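Side-chain contacts in inositol monophosphatase family protein (Staphylococcus aureus subsp. aureus MSSA476, PDB 4I3Y), which probably hydrolyses inositol monophosphates to inositol and phosphate in a magnesium-dependent reaction that lithium inhibits: residues Y125-Y129 with P130-L134; D194-R197 with V198-G201. One frame throughout, in Å; residues are numbered along the deposited sequence.

Interaction 1: residues Y125-Y129 with P130-L134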
loop_
_atom_site.group_PDB
_atom_site.type_symbol
_atom_site.label_atom_id
_atom_site.label_comp_id
_atom_site.label_asym_id
_atom_site.label_seq_id
_atom_site.Cartn_x
_atom_site.Cartn_y
_atom_site.Cartn_z
ATOM N N TYR A 125 -17.301 -5.992 9.233
ATOM C CA TYR A 125 -17.127 -5.786 7.827
ATOM C C TYR A 125 -16.049 -4.740 7.587
ATOM O O TYR A 125 -16.111 -3.657 8.205
ATOM C CB TYR A 125 -18.443 -5.246 7.176
ATOM C CG TYR A 125 -19.590 -6.212 7.355
ATOM C CD1 TYR A 125 -19.741 -7.312 6.496
ATOM C CD2 TYR A 125 -20.448 -6.091 8.443
ATOM C CE1 TYR A 125 -20.759 -8.242 6.703
ATOM C CE2 TYR A 125 -21.421 -7.022 8.705
ATOM C CZ TYR A 125 -21.597 -8.071 7.808
ATOM O OH TYR A 125 -22.598 -8.924 8.047
ATOM N N VAL A 126 -15.122 -5.064 6.657
ATOM C CA VAL A 126 -14.150 -4.125 6.093
ATOM C C VAL A 126 -14.216 -4.224 4.576
ATOM O O VAL A 126 -13.771 -5.221 3.970
ATOM C CB VAL A 126 -12.706 -4.330 6.580
ATOM C CG1 VAL A 126 -11.811 -3.241 5.953
ATOM C CG2 VAL A 126 -12.623 -4.253 8.116
ATOM N N TYR A 127 -14.792 -3.194 3.964
ATOM C CA TYR A 127 -14.975 -3.245 2.509
ATOM C C TYR A 127 -13.917 -2.440 1.840
ATOM O O TYR A 127 -14.023 -1.179 1.804
ATOM C CB TYR A 127 -16.381 -2.733 2.060
ATOM C CG TYR A 127 -16.692 -2.972 0.585
ATOM C CD1 TYR A 127 -16.027 -3.970 -0.154
ATOM C CD2 TYR A 127 -17.694 -2.212 -0.072
ATOM C CE1 TYR A 127 -16.306 -4.174 -1.492
ATOM C CE2 TYR A 127 -17.979 -2.394 -1.433
ATOM C CZ TYR A 127 -17.289 -3.371 -2.117
ATOM O OH TYR A 127 -17.580 -3.563 -3.418
ATOM N N ASP A 128 -12.946 -3.151 1.266
ATOM C CA ASP A 128 -11.917 -2.508 0.440
ATOM C C ASP A 128 -12.539 -2.234 -0.918
ATOM O O ASP A 128 -12.500 -3.092 -1.811
ATOM C CB ASP A 128 -10.750 -3.458 0.338
ATOM C CG ASP A 128 -9.607 -2.932 -0.522
ATOM O OD1 ASP A 128 -9.740 -1.970 -1.239
ATOM O OD2 ASP A 128 -8.562 -3.555 -0.486
ATOM N N TYR A 129 -13.164 -1.064 -1.047
ATOM C CA TYR A 129 -13.989 -0.806 -2.212
ATOM C C TYR A 129 -13.110 -0.645 -3.481
ATOM O O TYR A 129 -13.463 -1.190 -4.533
ATOM C CB TYR A 129 -14.935 0.380 -2.017
ATOM C CG TYR A 129 -15.433 0.910 -3.347
ATOM C CD1 TYR A 129 -16.465 0.260 -4.025
ATOM C CD2 TYR A 129 -14.825 1.983 -3.955
ATOM C CE1 TYR A 129 -16.891 0.694 -5.256
ATOM C CE2 TYR A 129 -15.242 2.431 -5.184
ATOM C CZ TYR A 129 -16.288 1.763 -5.809
ATOM O OH TYR A 129 -16.695 2.128 -7.032
ATOM N N PRO A 130 -11.964 0.068 -3.391
ATOM C CA PRO A 130 -11.168 0.246 -4.641
ATOM C C PRO A 130 -10.789 -1.104 -5.272
ATOM O O PRO A 130 -10.643 -1.204 -6.512
ATOM C CB PRO A 130 -9.918 1.008 -4.168
ATOM C CG PRO A 130 -10.432 1.770 -2.955
ATOM C CD PRO A 130 -11.343 0.785 -2.254
ATOM N N HIS A 131 -10.665 -2.148 -4.452
ATOM C CA HIS A 131 -10.258 -3.425 -5.006
ATOM C C HIS A 131 -11.387 -4.438 -4.964
ATOM O O HIS A 131 -11.147 -5.588 -5.246
ATOM C CB HIS A 131 -8.929 -3.934 -4.413
ATOM C CG HIS A 131 -7.757 -3.147 -4.906
ATOM N ND1 HIS A 131 -7.061 -2.265 -4.107
ATOM C CD2 HIS A 131 -7.258 -2.991 -6.154
ATOM C CE1 HIS A 131 -6.132 -1.654 -4.823
ATOM N NE2 HIS A 131 -6.240 -2.069 -6.075
ATOM N N LYS A 132 -12.613 -3.974 -4.690
ATOM C CA LYS A 132 -13.826 -4.836 -4.551
ATOM C C LYS A 132 -13.548 -6.113 -3.722
ATOM O O LYS A 132 -13.825 -7.205 -4.145
ATOM C CB LYS A 132 -14.446 -5.150 -5.954
ATOM C CG LYS A 132 -14.484 -3.935 -6.889
ATOM C CD LYS A 132 -15.674 -3.029 -6.621
ATOM C CE LYS A 132 -15.580 -1.757 -7.471
ATOM N NZ LYS A 132 -14.229 -1.087 -7.373
ATOM N N LYS A 133 -12.988 -5.945 -2.528
ATOM C CA LYS A 133 -12.720 -7.049 -1.613
ATOM C C LYS A 133 -13.475 -6.777 -0.323
ATOM O O LYS A 133 -13.109 -5.862 0.423
ATOM C CB LYS A 133 -11.183 -7.220 -1.358
ATOM C CG LYS A 133 -10.412 -7.835 -2.558
ATOM C CD LYS A 133 -8.915 -8.153 -2.322
ATOM C CE LYS A 133 -8.024 -6.929 -2.517
ATOM N NZ LYS A 133 -6.528 -6.995 -2.243
ATOM N N LEU A 134 -14.527 -7.570 -0.090
ATOM C CA LEU A 134 -15.365 -7.501 1.104
ATOM C C LEU A 134 -14.822 -8.470 2.145
ATOM O O LEU A 134 -14.929 -9.698 2.013
ATOM C CB LEU A 134 -16.847 -7.796 0.789
ATOM C CG LEU A 134 -17.785 -7.755 2.023
ATOM C CD1 LEU A 134 -17.702 -6.416 2.739
ATOM C CD2 LEU A 134 -19.249 -7.923 1.591
HETATM O O HOH W 1 -7.624 -0.154 -1.846
HETATM O O HOH W 2 -7.387 -5.810 0.610
#
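A beta hairpin formed by strands 120-128 and 133-138 turns at Tyr-129 to Lys-132, where a type I turn is followed by a G1 beta bulge. The bulge sets two residues, Lys-132 and Lys-133, opposite Asp-128, whose backbone bonds Lys-133 twice: Asp-128 N donates to Lys-133 O, and Lys-133 N reaches Asp-128 O at 3.0 Å. Tyr-129 O, the acceptor of the turn, is gripped from opposite faces of its carbonyl plane. Lys-132 N approaches Tyr-129 O from above one face (2.9 Å), and Lys-132 NZ from the other side, tilted 24° from the plane. Bends at chi2 (-82°) and chi4 (-50°) curl the lysine back, so that its ammonium also lies over one face of the Tyr-129 ring, 4.0 Å from NZ to the ring centroid, in a cation-pi contact. The carboxylate of Asp-128 folds over the turn: OD1 accepts a weak bond from His-131 N and, through a water, meets His-131 ND1, while OD2 accepts from a second water held weakly by Lys-133 NZ. On the sheet face of Tyr-127 and Leu-134, a non-hydrogen-bonded pair, Leu-134 CD1 lies 4.0 Å from Tyr-127 CB, and Lys-133 O sits at the edge of the tyrosine ring. Helix 12-35 covers this face, with Tyr-127 OH bonded to Asp-27. At the tip, His-131 stacks on His-131 of the second subunit. A type I turn closed by a G1 bulge is a classic tight connection between neighbouring antiparallel strands.

Interaction 2: residues D194-R197 with V198-G201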
loop_
_atom_site.group_PDB
_atom_site.type_symbol
_atom_site.label_atom_id
_atom_site.label_comp_id
_atom_site.label_asym_id
_atom_site.label_seq_id
_atom_site.Cartn_x
_atom_site.Cartn_y
_atom_site.Cartn_z
ATOM N N ASP A 194 -4.704 -1.731 6.840
ATOM C CA ASP A 194 -3.467 -2.165 7.455
ATOM C C ASP A 194 -3.831 -3.297 8.450
ATOM O O ASP A 194 -3.030 -4.247 8.637
ATOM C CB ASP A 194 -2.784 -1.010 8.233
ATOM C CG ASP A 194 -2.071 0.002 7.335
ATOM O OD1 ASP A 194 -0.909 -0.267 6.862
ATOM O OD2 ASP A 194 -2.662 1.125 7.188
ATOM N N SER A 195 -5.029 -3.239 9.080
ATOM C CA SER A 195 -5.426 -4.364 10.007
ATOM C C SER A 195 -5.623 -5.653 9.274
ATOM O O SER A 195 -5.163 -6.716 9.707
ATOM C CB SER A 195 -6.670 -4.035 10.804
ATOM O OG SER A 195 -6.373 -2.907 11.604
ATOM N N MET A 196 -6.260 -5.562 8.108
ATOM C CA MET A 196 -6.516 -6.771 7.332
ATOM C C MET A 196 -5.210 -7.373 6.810
ATOM O O MET A 196 -5.124 -8.585 6.610
ATOM C CB MET A 196 -7.434 -6.503 6.137
ATOM C CG MET A 196 -8.901 -6.303 6.474
ATOM S SD MET A 196 -9.648 -7.642 7.503
ATOM C CE MET A 196 -9.724 -6.720 9.047
ATOM N N ARG A 197 -4.198 -6.544 6.553
ATOM C CA ARG A 197 -2.867 -7.140 6.178
ATOM C C ARG A 197 -2.329 -7.991 7.350
ATOM O O ARG A 197 -1.687 -9.012 7.138
ATOM C CB ARG A 197 -1.905 -6.065 5.794
ATOM C CG ARG A 197 -2.442 -5.237 4.624
ATOM C CD ARG A 197 -1.417 -5.282 3.500
ATOM N NE ARG A 197 -1.896 -4.532 2.354
ATOM C CZ ARG A 197 -1.139 -4.247 1.296
ATOM N NH1 ARG A 197 0.116 -4.680 1.174
ATOM N NH2 ARG A 197 -1.651 -3.536 0.345
ATOM N N VAL A 198 -2.652 -7.615 8.590
ATOM C CA VAL A 198 -2.215 -8.439 9.758
ATOM C C VAL A 198 -3.022 -9.745 9.739
ATOM O O VAL A 198 -2.453 -10.847 9.857
ATOM C CB VAL A 198 -2.342 -7.664 11.094
ATOM C CG1 VAL A 198 -2.008 -8.579 12.293
ATOM C CG2 VAL A 198 -1.418 -6.433 11.108
ATOM N N ALA A 199 -4.327 -9.624 9.471
ATOM C CA ALA A 199 -5.261 -10.787 9.562
ATOM C C ALA A 199 -4.886 -11.817 8.517
ATOM O O ALA A 199 -4.983 -13.000 8.772
ATOM C CB ALA A 199 -6.703 -10.347 9.379
ATOM N N LYS A 200 -4.425 -11.326 7.363
ATOM C CA LYS A 200 -4.025 -12.139 6.222
ATOM C C LYS A 200 -2.668 -12.765 6.497
ATOM O O LYS A 200 -2.334 -13.777 5.876
ATOM C CB LYS A 200 -3.944 -11.257 4.947
ATOM C CG LYS A 200 -5.305 -10.926 4.316
ATOM C CD LYS A 200 -5.157 -10.103 3.019
ATOM C CE LYS A 200 -5.244 -8.601 3.292
ATOM N NZ LYS A 200 -4.882 -7.647 2.168
ATOM N N GLY A 201 -1.892 -12.171 7.416
ATOM C CA GLY A 201 -0.517 -12.639 7.684
ATOM C C GLY A 201 0.577 -12.007 6.804
ATOM O O GLY A 201 1.725 -12.462 6.835
#
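Lys-200 N donates to Met-196 O at 2.9 Å in the last turn of helix 191-200, which ends at Gly-201 in a Schellman motif. Other backbone hydrogen bonds hold the turn together. Ala-199 N donates to Ser-195 O at 3.0 Å, and Val-198 N makes two weak bonds, to Asp-194 O and Ser-195 O. Past the helix, Gly-201 takes a positive phi (88°), and its N donates to Val-198 O at 2.8 Å.

Few apolar contacts link the two segments; several of the side chains pack elsewhere. Ala-199 CB sits at the limit of contact with Met-196 SD and touches Met-150 of strand 148-150. The packing of Val-198 is mixed: its CG2 methyl makes a van der Waals contact with a carbonyl oxygen, 3.7 Å from Asp-194 O, and the side chain also lies on His-206 of strand 205-208. Buried polar groups find partners nearby: the carboxylate of Asp-194 accepts from the backbone N atoms of Val-188 and Gly-189 and bonds Ser-164 OG, and Ser-195 OG bonds Cys-191 O.

The basic side chains reach the second subunit. Arg-197 NH1 forms a salt bridge with Asp-108 of that subunit, whose Glu-107 makes long, weak ion pairs with both Arg-197 and Lys-200. Lys-200 has two conformers; in the one described here, NZ also bonds Gln-202 OE1 and Tyr-135 OH weakly and lies 4.3 Å from Arg-197 NE, like charges that the acids probably offset. In this conformer a bend at chi3 (-93°) turns the lysine chain back over the helix, placing Lys-200 CE 3.3 Å from Met-196 O.

Interaction 1 closes a hairpin of the seven-stranded sheet, whereas interaction 2 ends a helix that packs against the five-stranded one and also touches edge strand 148-150 of the seven-stranded sheet. Val-126 CG2 and Met-196 CE meet at 3.9 Å, joining the two directly. Interaction 2 is the more buried, although its arginine and lysine extend to the dimer interface; in interaction 1 most strand residues are buried, while Tyr-129 to Lys-133 are partly exposed. Side chains do much of the work in the hairpin, through a lysine ammonium, an aromatic face and water-linked ions, while the helix end relies mainly on backbone bonds. Both reach the second subunit, interaction 1 by a histidine stack and interaction 2 by Arg-197, which pairs with Asp-108 of that subunit.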